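Local coordinates for flagellar biosynthesis protein flhF (Bacillus subtilis, PDB 2PX0) that binds GTP as a homodimeric GTPase of the signal-recognition-particle family and is necessary for flagellar biosynthesis, at residues Thr141-Arg146 against Asp189-Asn194; Glu171-Ala176 against Glu206-Glu211; Lys106-Phe111 against Gln215-Leu220. One frame throughout, in Å; residues are numbered along the deposited sequence.

Contact 1: residues Thr141-Arg146 against Asp189-Asn194; sequences TTDTYR and DTAGRN. With GNP (phosphoaminophosphonic acid-guanylate ester), chain J; GNP (phosphoaminophosphonic acid-guanylate ester), chain R.
Y145 and R193 carry the outer part of this contact, with the tyrosine set against one face of the guanidinium. CB of Y145 sits 3.2 Å above the guanidinium plane of R193, over its centre, and the ring continues from there with its plane turned 31° from that of the guanidinium. A bend at chi2 (-90°) turns CD of R193 off the extended path; CZ and NH1 lie beside CB, CG and CD1 of the tyrosine. The flat head of an arginine suits such a place, since its face can lie on carbon while its edge remains available for polar partners; NH2 has a long, weak ion pair with E203.

Further in, A191 bears only a methyl, which suits the close approach of both neighbours. Its CB lies 4.3 Å from CB of Y145, and its CA is 3.3 Å from OD2 of D143. Between the backbones there is a weak hydrogen bond, N of T142 to O of D189, 3.2 Å long.

R146, next after Y145, leaves the contact for the nucleotides. NH1 of its extended chain, in plane at the edge, donates a 3.1 Å hydrogen bond to O1G of the chain J nucleotide. O2A of the chain R nucleotide lies over one face, 3.7 Å from NH2, which also bonds weakly to Q152 of the second subunit. G192 CA comes within 3.4 Å of O3G of the chain J nucleotide, where any side chain would strike the phosphate.

DTYR and DTAGR match the G2 and G3 motifs of SRP-type GTPases; D189 bonds to OG1 of T119 near the magnesium ion. An arginine between two nucleotides, beside a glycine pressed to one gamma-phosphate, implies that this pairing is likely to respond to loss of that phosphate and to dimer formation.

Contact 2: residues Glu171-Ala176 against Glu206-Glu211; sequences EEFQQA and ETIPFE
F173 reaches from helix 170-179 to the end of helix 198-207, where T207, I208 and P209 receive its ring. CG stands anti to the backbone N (chi1 176°), on the side of the turn. CD2 comes 3.8 Å from the carbonyl O of T207, and CE2 lies 4.0 Å from CD of P209. CG1 of I208 sits over one face of the ring, its distance to CE2 being 4.5 Å. The same phenylalanine also touches I140 of strand 137-141 and C167 of a loop, so a broad aromatic suits a place between helix, strand and turn. Next along the chain, Q174 bends at CG and lays the end of its side chain across the proline ring, with CD 4.1 Å from CG of P209.

Proline fits just after the helix end, since I208 has already left helical geometry and P209 has no N-H to place. An alanine here would probably open a gap, F173 losing its CD neighbour and Q174 both CG and CD. With no hydrogen bond between the two segments, the contact rests on van der Waals packing, mostly apolar, while the hydroxyl of T207 is satisfied within its own helix by O of E203.

Contact 3: residues Lys106-Phe111 against Gln215-Leu220; sequences KYIVLF and QSFLVL
L110 packs on F217, the residue beside it in register on the neighbouring parallel strand. Starting at CB, which lies 4.1 Å from the carbonyl O of F217, the side chain rises to CG, held anti to the carbonyl carbon (chi1 -57°). There it forks. CD1 meets CG2 of V219 at 3.9 Å, and CD2 lies against CB of F217 and obliquely on the ring, 3.6 Å from its CD2. A branched leucine suits this spot because its two methyls serve two neighbours at once. On the same face, CG2 of I108 packs 3.9 Å from CE2 of F217, and L110 also touches T121 and L122 of helix 118-132.

In the central parallel sheet of the P-loop GTPase fold, strand 107-112 lies between 185-189 and 214-221 and runs directly into the nucleotide-binding loop. The backbones are joined by N of Q215 on O of Y107 (3.0 Å), N of F217 on O of V109, and a straight bond from N of V219 to O of F111, 2.7 Å long with 172° at the hydrogen. N of F111 adds a weak one to O of F217.

The opposite face is carried by F111. Its CG takes the crowded position between backbone N and carbonyl carbon (chi1 40°), and the ring leans over the second strand, with O of F217 over one face. CD1 meets CD1 of L218 at the ring edge, 3.7 Å apart, and CE2 lies near CB of S216 at 3.4 Å. Small S216 lets the aromatic come close, while its hydroxyl is bonded to O of P240 and OD1 of N242.

How the contacts relate
All three contacts lie in the GTPase domain, their centres 13 to 14 Å apart. Along the chain, 106-111 comes first and 215-220 last, so contact 3 encloses the other two, whose segments alternate: 141-146, 171-176, 189-194, 206-211. Contact 3 lies within the parallel sheet; contact 1 joins loops that leave strands 137-141 and 185-189 at its nucleotide-binding end; contact 2 lies at the flank, where helix 170-179 meets the end of helix 198-207 and the turn after it. OG1 of T190 probably bonds to O of L110 (2.8 Å), and CD1 of I208 packs on CG1 of V109 (3.8 Å) and CG2 of T190 (4.1 Å). The nucleotide-facing loops are thus tied to both sheet and flank.

Contact 1: residues Thr141-Arg146 against Asp189-Asn194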
loop_
_atom_site.group_PDB
_atom_site.type_symbol
_atom_site.label_atom_id
_atom_site.label_comp_id
_atom_site.label_asym_id
_atom_site.label_seq_id
_atom_site.Cartn_x
_atom_site.Cartn_y
_atom_site.Cartn_z
ATOM N N THR A 141 1.058 12.814 -19.566
ATOM C CA THR A 141 1.487 12.667 -18.185
ATOM C C THR A 141 1.408 13.995 -17.455
ATOM O O THR A 141 1.441 15.070 -18.061
ATOM C CB THR A 141 2.918 12.174 -18.073
ATOM O OG1 THR A 141 3.108 11.050 -18.936
ATOM C CG2 THR A 141 3.200 11.766 -16.638
ATOM N N THR A 142 1.298 13.907 -16.141
ATOM C CA THR A 142 1.233 15.075 -15.289
ATOM C C THR A 142 2.256 14.788 -14.224
ATOM O O THR A 142 2.621 15.666 -13.441
ATOM C CB THR A 142 -0.153 15.215 -14.655
ATOM O OG1 THR A 142 -1.034 15.796 -15.611
ATOM C CG2 THR A 142 -0.123 16.089 -13.421
ATOM N N ASP A 143 2.737 13.549 -14.209
ATOM C CA ASP A 143 3.710 13.174 -13.206
ATOM C C ASP A 143 5.074 13.770 -13.483
ATOM O O ASP A 143 5.953 13.118 -14.058
ATOM C CB ASP A 143 3.828 11.661 -13.086
ATOM C CG ASP A 143 4.703 11.253 -11.927
ATOM O OD1 ASP A 143 5.872 11.679 -11.894
ATOM O OD2 ASP A 143 4.224 10.519 -11.043
ATOM N N THR A 144 5.235 15.023 -13.070
ATOM C CA THR A 144 6.490 15.735 -13.237
ATOM C C THR A 144 7.313 15.496 -11.982
ATOM O O THR A 144 8.543 15.566 -12.008
ATOM C CB THR A 144 6.249 17.236 -13.395
ATOM O OG1 THR A 144 5.670 17.486 -14.681
ATOM C CG2 THR A 144 7.561 18.010 -13.256
ATOM N N TYR A 145 6.621 15.190 -10.889
ATOM C CA TYR A 145 7.287 14.951 -9.622
ATOM C C TYR A 145 8.222 13.739 -9.596
ATOM O O TYR A 145 9.440 13.884 -9.601
ATOM C CB TYR A 145 6.262 14.809 -8.501
ATOM C CG TYR A 145 6.930 14.632 -7.161
ATOM C CD1 TYR A 145 7.744 15.639 -6.632
ATOM C CD2 TYR A 145 6.812 13.434 -6.449
ATOM C CE1 TYR A 145 8.429 15.455 -5.433
ATOM C CE2 TYR A 145 7.494 13.244 -5.246
ATOM C CZ TYR A 145 8.300 14.258 -4.750
ATOM O OH TYR A 145 8.992 14.068 -3.582
ATOM N N ARG A 146 7.646 12.544 -9.555
ATOM C CA ARG A 146 8.437 11.318 -9.496
ATOM C C ARG A 146 9.593 11.235 -10.486
ATOM O O ARG A 146 9.410 11.366 -11.703
ATOM C CB ARG A 146 7.536 10.091 -9.674
ATOM C CG ARG A 146 8.316 8.799 -9.757
ATOM C CD ARG A 146 7.429 7.580 -9.713
ATOM N NE ARG A 146 8.205 6.379 -9.998
ATOM C CZ ARG A 146 7.863 5.156 -9.604
ATOM N NH1 ARG A 146 6.751 4.971 -8.902
ATOM N NH2 ARG A 146 8.633 4.116 -9.906
ATOM N N ASP A 189 -1.970 9.962 -16.911
ATOM C CA ASP A 189 -1.380 9.419 -15.684
ATOM C C ASP A 189 -1.103 10.641 -14.802
ATOM O O ASP A 189 -0.908 11.741 -15.320
ATOM C CB ASP A 189 -0.084 8.662 -16.046
ATOM C CG ASP A 189 0.575 7.955 -14.852
ATOM O OD1 ASP A 189 -0.101 7.730 -13.826
ATOM O OD2 ASP A 189 1.781 7.604 -14.954
ATOM N N THR A 190 -1.123 10.466 -13.483
ATOM C CA THR A 190 -0.892 11.584 -12.565
ATOM C C THR A 190 0.116 11.241 -11.472
ATOM O O THR A 190 0.409 10.073 -11.234
ATOM C CB THR A 190 -2.204 12.038 -11.874
ATOM O OG1 THR A 190 -2.610 11.044 -10.927
ATOM C CG2 THR A 190 -3.311 12.235 -12.897
ATOM N N ALA A 191 0.631 12.271 -10.803
ATOM C CA ALA A 191 1.612 12.100 -9.738
ATOM C C ALA A 191 1.019 11.533 -8.450
ATOM O O ALA A 191 -0.115 11.826 -8.061
ATOM C CB ALA A 191 2.274 13.415 -9.449
ATOM N N GLY A 192 1.805 10.717 -7.774
ATOM C CA GLY A 192 1.333 10.133 -6.538
ATOM C C GLY A 192 1.765 10.941 -5.332
ATOM O O GLY A 192 2.790 10.647 -4.706
ATOM N N ARG A 193 0.996 11.975 -5.010
ATOM C CA ARG A 193 1.302 12.805 -3.856
ATOM C C ARG A 193 0.402 12.288 -2.736
ATOM O O ARG A 193 -0.569 11.593 -3.005
ATOM C CB ARG A 193 0.981 14.271 -4.160
ATOM C CG ARG A 193 1.487 14.791 -5.506
ATOM C CD ARG A 193 2.886 15.392 -5.450
ATOM N NE ARG A 193 3.165 16.177 -6.657
ATOM C CZ ARG A 193 4.263 16.908 -6.860
ATOM N NH1 ARG A 193 5.207 16.967 -5.929
ATOM N NH2 ARG A 193 4.414 17.591 -7.994
ATOM N N ASN A 194 0.728 12.606 -1.487
ATOM C CA ASN A 194 -0.077 12.175 -0.341
ATOM C C ASN A 194 -1.241 13.143 -0.126
ATOM O O ASN A 194 -1.113 14.136 0.588
ATOM C CB ASN A 194 0.812 12.105 0.901
ATOM C CG ASN A 194 0.061 12.402 2.184
ATOM O OD1 ASN A 194 -1.087 11.983 2.364
ATOM N ND2 ASN A 194 0.716 13.120 3.098
HETATM P PG GNP J . 3.327 6.246 -8.053
HETATM O O1G GNP J . 4.534 6.200 -7.182
HETATM O O2G GNP J . 3.613 6.889 -9.428
HETATM O O3G GNP J . 2.167 6.897 -7.389
HETATM N N3B GNP J . 3.063 4.604 -8.300
HETATM P PB GNP J . 1.820 4.081 -9.251
HETATM O O1B GNP J . 0.537 4.330 -8.621
HETATM O O2B GNP J . 2.084 4.652 -10.613
HETATM O O3A GNP J . 2.191 2.499 -9.157
HETATM P PA GNP J . 3.072 1.638 -10.098
HETATM O O1A GNP J . 2.424 1.467 -11.431
HETATM O O2A GNP J . 4.456 2.252 -9.996
HETATM O "O5'" GNP J . 3.071 0.287 -9.420
HETATM C "C5'" GNP J . 3.639 0.148 -8.117
HETATM C "C4'" GNP J . 3.833 -1.282 -7.773
HETATM O "O4'" GNP J . 2.693 -2.032 -7.515
HETATM C "C3'" GNP J . 4.618 -2.065 -8.868
HETATM O "O3'" GNP J . 5.685 -2.828 -8.299
HETATM C "C2'" GNP J . 3.555 -2.968 -9.482
HETATM O "O2'" GNP J . 4.053 -4.153 -10.024
HETATM C "C1'" GNP J . 2.670 -3.199 -8.302
HETATM N N9 GNP J . 1.292 -3.508 -8.747
HETATM C C8 GNP J . 0.429 -2.599 -9.495
HETATM N N7 GNP J . -0.721 -3.174 -9.737
HETATM C C5 GNP J . -0.592 -4.509 -9.114
HETATM C C6 GNP J . -1.554 -5.599 -9.055
HETATM O O6 GNP J . -2.637 -5.656 -9.489
HETATM N N1 GNP J . -1.033 -6.689 -8.366
HETATM C C2 GNP J . 0.259 -6.603 -7.855
HETATM N N2 GNP J . 0.605 -7.816 -7.178
HETATM N N3 GNP J . 1.149 -5.691 -7.872
HETATM C C4 GNP J . 0.627 -4.633 -8.544
HETATM P PG GNP R . 8.497 -1.046 -6.697
HETATM O O1G GNP R . 7.428 -1.007 -7.727
HETATM O O2G GNP R . 9.896 -0.968 -7.329
HETATM O O3G GNP R . 8.377 -2.217 -5.804
HETATM N N3B GNP R . 8.214 0.429 -5.885
HETATM P PB GNP R . 9.180 0.909 -4.626
HETATM O O1B GNP R . 8.968 0.084 -3.444
HETATM O O2B GNP R . 10.544 1.020 -5.202
HETATM O O3A GNP R . 8.533 2.324 -4.348
HETATM P PA GNP R . 9.055 3.675 -4.706
HETATM O O1A GNP R . 10.291 3.963 -3.945
HETATM O O2A GNP R . 9.081 3.695 -6.217
HETATM O "O5'" GNP R . 7.949 4.607 -4.202
HETATM C "C5'" GNP R . 6.617 4.548 -4.763
HETATM C "C4'" GNP R . 5.776 5.690 -4.290
HETATM O "O4'" GNP R . 5.574 5.807 -2.920
HETATM C "C3'" GNP R . 6.333 7.073 -4.764
HETATM O "O3'" GNP R . 5.303 7.874 -5.381
HETATM C "C2'" GNP R . 6.868 7.711 -3.467
HETATM O "O2'" GNP R . 6.856 9.112 -3.458
HETATM C "C1'" GNP R . 5.933 7.101 -2.456
HETATM N N9 GNP R . 6.594 7.018 -1.128
HETATM C C8 GNP R . 7.767 6.204 -0.836
HETATM N N7 GNP R . 8.116 6.353 0.424
HETATM C C5 GNP R . 7.116 7.313 0.971
HETATM C C6 GNP R . 6.987 7.871 2.318
HETATM O O6 GNP R . 7.643 7.684 3.258
HETATM N N1 GNP R . 5.912 8.732 2.409
HETATM C C2 GNP R . 5.137 8.952 1.290
HETATM N N2 GNP R . 4.072 9.877 1.603
HETATM N N3 GNP R . 5.182 8.511 0.082
HETATM C C4 GNP R . 6.243 7.662 -0.004
#

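Contact 2: residues Glu171-Ala176 against Glu206-Glu211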
loop_
_atom_site.group_PDB
_atom_site.type_symbol
_atom_site.label_atom_id
_atom_site.label_comp_id
_atom_site.label_asym_id
_atom_site.label_seq_id
_atom_site.Cartn_x
_atom_site.Cartn_y
_atom_site.Cartn_z
ATOM N N GLU A 171 -2.185 24.908 -18.825
ATOM C CA GLU A 171 -2.253 25.345 -20.218
ATOM C C GLU A 171 -1.669 24.256 -21.107
ATOM O O GLU A 171 -2.285 23.837 -22.088
ATOM C CB GLU A 171 -1.456 26.638 -20.424
ATOM C CG GLU A 171 -1.728 27.743 -19.412
ATOM C CD GLU A 171 -0.812 27.673 -18.198
ATOM O OE1 GLU A 171 0.414 27.500 -18.390
ATOM O OE2 GLU A 171 -1.316 27.811 -17.058
ATOM N N GLU A 172 -0.470 23.808 -20.749
ATOM C CA GLU A 172 0.213 22.770 -21.494
ATOM C C GLU A 172 -0.705 21.568 -21.631
ATOM O O GLU A 172 -0.915 21.056 -22.732
ATOM C CB GLU A 172 1.507 22.377 -20.782
ATOM C CG GLU A 172 2.544 23.497 -20.762
ATOM C CD GLU A 172 3.835 23.121 -20.041
ATOM O OE1 GLU A 172 4.452 22.089 -20.397
ATOM O OE2 GLU A 172 4.238 23.870 -19.123
ATOM N N PHE A 173 -1.266 21.127 -20.509
ATOM C CA PHE A 173 -2.169 19.985 -20.528
ATOM C C PHE A 173 -3.347 20.254 -21.459
ATOM O O PHE A 173 -3.586 19.505 -22.402
ATOM C CB PHE A 173 -2.704 19.678 -19.127
ATOM C CG PHE A 173 -3.720 18.570 -19.107
ATOM C CD1 PHE A 173 -3.324 17.248 -19.258
ATOM C CD2 PHE A 173 -5.080 18.854 -19.021
ATOM C CE1 PHE A 173 -4.263 16.222 -19.329
ATOM C CE2 PHE A 173 -6.026 17.836 -19.091
ATOM C CZ PHE A 173 -5.616 16.519 -19.247
ATOM N N GLN A 174 -4.084 21.326 -21.185
ATOM C CA GLN A 174 -5.240 21.683 -22.002
ATOM C C GLN A 174 -4.888 21.623 -23.487
ATOM O O GLN A 174 -5.694 21.174 -24.302
ATOM C CB GLN A 174 -5.733 23.088 -21.648
ATOM C CG GLN A 174 -7.204 23.301 -21.930
ATOM C CD GLN A 174 -8.079 22.338 -21.142
ATOM O OE1 GLN A 174 -7.907 22.172 -19.928
ATOM N NE2 GLN A 174 -9.030 21.702 -21.826
ATOM N N GLN A 175 -3.686 22.071 -23.835
ATOM C CA GLN A 175 -3.241 22.047 -25.222
ATOM C C GLN A 175 -3.107 20.617 -25.728
ATOM O O GLN A 175 -3.694 20.258 -26.755
ATOM C CB GLN A 175 -1.904 22.767 -25.357
ATOM C CG GLN A 175 -2.039 24.262 -25.547
ATOM C CD GLN A 175 -0.719 24.972 -25.381
ATOM O OE1 GLN A 175 0.325 24.467 -25.812
ATOM N NE2 GLN A 175 -0.750 26.151 -24.761
ATOM N N ALA A 176 -2.323 19.812 -25.012
ATOM C CA ALA A 176 -2.124 18.412 -25.375
ATOM C C ALA A 176 -3.500 17.768 -25.432
ATOM O O ALA A 176 -3.804 16.976 -26.318
ATOM C CB ALA A 176 -1.266 17.721 -24.332
ATOM N N GLU A 206 -6.732 22.008 -10.499
ATOM C CA GLU A 206 -6.159 23.121 -11.251
ATOM C C GLU A 206 -5.632 22.588 -12.580
ATOM O O GLU A 206 -6.173 22.897 -13.650
ATOM C CB GLU A 206 -5.003 23.769 -10.479
ATOM C CG GLU A 206 -5.403 24.446 -9.177
ATOM C CD GLU A 206 -6.504 25.479 -9.366
ATOM O OE1 GLU A 206 -6.341 26.358 -10.245
ATOM O OE2 GLU A 206 -7.521 25.410 -8.633
ATOM N N THR A 207 -4.572 21.782 -12.490
ATOM C CA THR A 207 -3.934 21.174 -13.650
ATOM C C THR A 207 -4.968 20.521 -14.557
ATOM O O THR A 207 -5.019 20.804 -15.760
ATOM C CB THR A 207 -2.916 20.118 -13.211
ATOM O OG1 THR A 207 -1.948 20.725 -12.347
ATOM C CG2 THR A 207 -2.204 19.529 -14.419
ATOM N N ILE A 208 -5.788 19.646 -13.979
ATOM C CA ILE A 208 -6.834 18.970 -14.740
ATOM C C ILE A 208 -8.174 19.652 -14.478
ATOM O O ILE A 208 -8.746 19.519 -13.396
ATOM C CB ILE A 208 -6.924 17.477 -14.368
ATOM C CG1 ILE A 208 -5.615 16.776 -14.750
ATOM C CG2 ILE A 208 -8.097 16.830 -15.090
ATOM C CD1 ILE A 208 -5.600 15.291 -14.469
ATOM N N PRO A 209 -8.693 20.387 -15.481
ATOM C CA PRO A 209 -9.960 21.126 -15.430
ATOM C C PRO A 209 -11.163 20.320 -14.958
ATOM O O PRO A 209 -11.708 20.590 -13.887
ATOM C CB PRO A 209 -10.127 21.623 -16.865
ATOM C CG PRO A 209 -9.444 20.560 -17.675
ATOM C CD PRO A 209 -8.186 20.337 -16.866
ATOM N N PHE A 210 -11.570 19.346 -15.769
ATOM C CA PHE A 210 -12.711 18.470 -15.488
ATOM C C PHE A 210 -13.999 18.942 -16.170
ATOM O O PHE A 210 -14.649 19.893 -15.734
ATOM C CB PHE A 210 -12.955 18.317 -13.974
ATOM C CG PHE A 210 -11.874 17.542 -13.251
ATOM C CD1 PHE A 210 -11.550 16.238 -13.630
ATOM C CD2 PHE A 210 -11.185 18.115 -12.177
ATOM C CE1 PHE A 210 -10.555 15.517 -12.956
ATOM C CE2 PHE A 210 -10.185 17.400 -11.497
ATOM C CZ PHE A 210 -9.875 16.101 -11.888
ATOM N N GLU A 211 -14.350 18.262 -17.259
ATOM C CA GLU A 211 -15.549 18.556 -18.038
ATOM C C GLU A 211 -16.051 17.298 -18.747
ATOM O O GLU A 211 -15.381 16.267 -18.761
ATOM C CB GLU A 211 -15.275 19.646 -19.078
ATOM C CG GLU A 211 -14.012 19.446 -19.884
ATOM C CD GLU A 211 -12.781 19.947 -19.143
ATOM O OE1 GLU A 211 -12.784 21.132 -18.728
ATOM O OE2 GLU A 211 -11.813 19.166 -18.979
#

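Contact 3: residues Lys106-Phe111 against Gln215-Leu220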
loop_
_atom_site.group_PDB
_atom_site.type_symbol
_atom_site.label_atom_id
_atom_site.label_comp_id
_atom_site.label_asym_id
_atom_site.label_seq_id
_atom_site.Cartn_x
_atom_site.Cartn_y
_atom_site.Cartn_z
ATOM N N LYS A 106 -13.086 10.357 -24.207
ATOM C CA LYS A 106 -11.845 10.483 -24.945
ATOM C C LYS A 106 -10.668 10.626 -23.993
ATOM O O LYS A 106 -9.531 10.293 -24.342
ATOM C CB LYS A 106 -11.932 11.697 -25.873
ATOM C CG LYS A 106 -10.665 12.000 -26.657
ATOM C CD LYS A 106 -10.932 13.007 -27.767
ATOM C CE LYS A 106 -11.888 12.412 -28.814
ATOM N NZ LYS A 106 -12.111 13.314 -29.979
ATOM N N TYR A 107 -10.939 11.113 -22.786
ATOM C CA TYR A 107 -9.886 11.311 -21.801
ATOM C C TYR A 107 -10.091 10.451 -20.561
ATOM O O TYR A 107 -11.132 10.518 -19.908
ATOM C CB TYR A 107 -9.826 12.786 -21.433
ATOM C CG TYR A 107 -9.709 13.663 -22.655
ATOM C CD1 TYR A 107 -8.489 13.816 -23.320
ATOM C CD2 TYR A 107 -10.832 14.297 -23.187
ATOM C CE1 TYR A 107 -8.395 14.575 -24.484
ATOM C CE2 TYR A 107 -10.748 15.055 -24.350
ATOM C CZ TYR A 107 -9.531 15.187 -24.993
ATOM O OH TYR A 107 -9.465 15.915 -26.157
ATOM N N ILE A 108 -9.083 9.640 -20.250
ATOM C CA ILE A 108 -9.127 8.747 -19.099
ATOM C C ILE A 108 -8.093 9.182 -18.064
ATOM O O ILE A 108 -6.887 9.119 -18.311
ATOM C CB ILE A 108 -8.827 7.295 -19.520
ATOM C CG1 ILE A 108 -9.802 6.849 -20.614
ATOM C CG2 ILE A 108 -8.902 6.377 -18.317
ATOM C CD1 ILE A 108 -11.269 6.893 -20.214
ATOM N N VAL A 109 -8.566 9.614 -16.901
ATOM C CA VAL A 109 -7.668 10.069 -15.848
ATOM C C VAL A 109 -7.619 9.148 -14.623
ATOM O O VAL A 109 -8.652 8.651 -14.152
ATOM C CB VAL A 109 -8.045 11.503 -15.404
ATOM C CG1 VAL A 109 -7.255 11.913 -14.164
ATOM C CG2 VAL A 109 -7.777 12.471 -16.546
ATOM N N LEU A 110 -6.409 8.916 -14.121
ATOM C CA LEU A 110 -6.220 8.076 -12.949
ATOM C C LEU A 110 -5.380 8.790 -11.899
ATOM O O LEU A 110 -4.240 9.170 -12.164
ATOM C CB LEU A 110 -5.515 6.775 -13.311
ATOM C CG LEU A 110 -6.041 5.783 -14.344
ATOM C CD1 LEU A 110 -5.627 4.386 -13.871
ATOM C CD2 LEU A 110 -7.548 5.869 -14.491
ATOM N N PHE A 111 -5.949 8.981 -10.715
ATOM C CA PHE A 111 -5.229 9.622 -9.632
ATOM C C PHE A 111 -5.380 8.728 -8.407
ATOM O O PHE A 111 -6.246 7.856 -8.374
ATOM C CB PHE A 111 -5.758 11.053 -9.386
ATOM C CG PHE A 111 -7.255 11.184 -9.480
ATOM C CD1 PHE A 111 -8.083 10.748 -8.448
ATOM C CD2 PHE A 111 -7.844 11.734 -10.614
ATOM C CE1 PHE A 111 -9.467 10.856 -8.544
ATOM C CE2 PHE A 111 -9.247 11.844 -10.713
ATOM C CZ PHE A 111 -10.047 11.404 -9.677
ATOM N N GLN A 215 -13.270 11.237 -17.899
ATOM C CA GLN A 215 -13.846 10.107 -17.161
ATOM C C GLN A 215 -12.793 9.631 -16.138
ATOM O O GLN A 215 -12.068 8.667 -16.395
ATOM C CB GLN A 215 -14.185 8.975 -18.146
ATOM C CG GLN A 215 -14.947 7.792 -17.557
ATOM C CD GLN A 215 -15.279 6.746 -18.609
ATOM O OE1 GLN A 215 -15.815 7.070 -19.670
ATOM N NE2 GLN A 215 -14.974 5.487 -18.318
ATOM N N SER A 216 -12.724 10.304 -14.987
ATOM C CA SER A 216 -11.743 10.002 -13.937
ATOM C C SER A 216 -11.950 8.725 -13.123
ATOM O O SER A 216 -13.077 8.262 -12.940
ATOM C CB SER A 216 -11.637 11.187 -12.981
ATOM O OG SER A 216 -12.898 11.469 -12.386
ATOM N N PHE A 217 -10.841 8.190 -12.610
ATOM C CA PHE A 217 -10.835 6.944 -11.843
ATOM C C PHE A 217 -9.943 7.017 -10.607
ATOM O O PHE A 217 -8.722 7.081 -10.738
ATOM C CB PHE A 217 -10.324 5.816 -12.733
ATOM C CG PHE A 217 -11.274 5.426 -13.827
ATOM C CD1 PHE A 217 -12.316 4.540 -13.571
ATOM C CD2 PHE A 217 -11.130 5.956 -15.108
ATOM C CE1 PHE A 217 -13.195 4.188 -14.567
ATOM C CE2 PHE A 217 -11.999 5.615 -16.112
ATOM C CZ PHE A 217 -13.041 4.724 -15.844
ATOM N N LEU A 218 -10.542 6.973 -9.418
ATOM C CA LEU A 218 -9.770 7.055 -8.186
ATOM C C LEU A 218 -9.102 5.719 -7.868
ATOM O O LEU A 218 -9.771 4.725 -7.598
ATOM C CB LEU A 218 -10.671 7.499 -7.037
ATOM C CG LEU A 218 -10.022 7.561 -5.648
ATOM C CD1 LEU A 218 -8.876 8.566 -5.612
ATOM C CD2 LEU A 218 -11.069 7.947 -4.636
ATOM N N VAL A 219 -7.774 5.701 -7.879
ATOM C CA VAL A 219 -7.032 4.471 -7.634
ATOM C C VAL A 219 -6.569 4.195 -6.206
ATOM O O VAL A 219 -5.658 4.856 -5.703
ATOM C CB VAL A 219 -5.801 4.406 -8.576
ATOM C CG1 VAL A 219 -4.876 3.259 -8.183
ATOM C CG2 VAL A 219 -6.275 4.229 -10.018
ATOM N N LEU A 220 -7.183 3.201 -5.565
ATOM C CA LEU A 220 -6.814 2.825 -4.201
ATOM C C LEU A 220 -6.398 1.369 -4.215
ATOM O O LEU A 220 -6.851 0.605 -5.085
ATOM C CB LEU A 220 -7.985 2.970 -3.234
ATOM C CG LEU A 220 -8.658 4.318 -3.036
ATOM C CD1 LEU A 220 -9.724 4.133 -2.000
ATOM C CD2 LEU A 220 -7.676 5.368 -2.604
#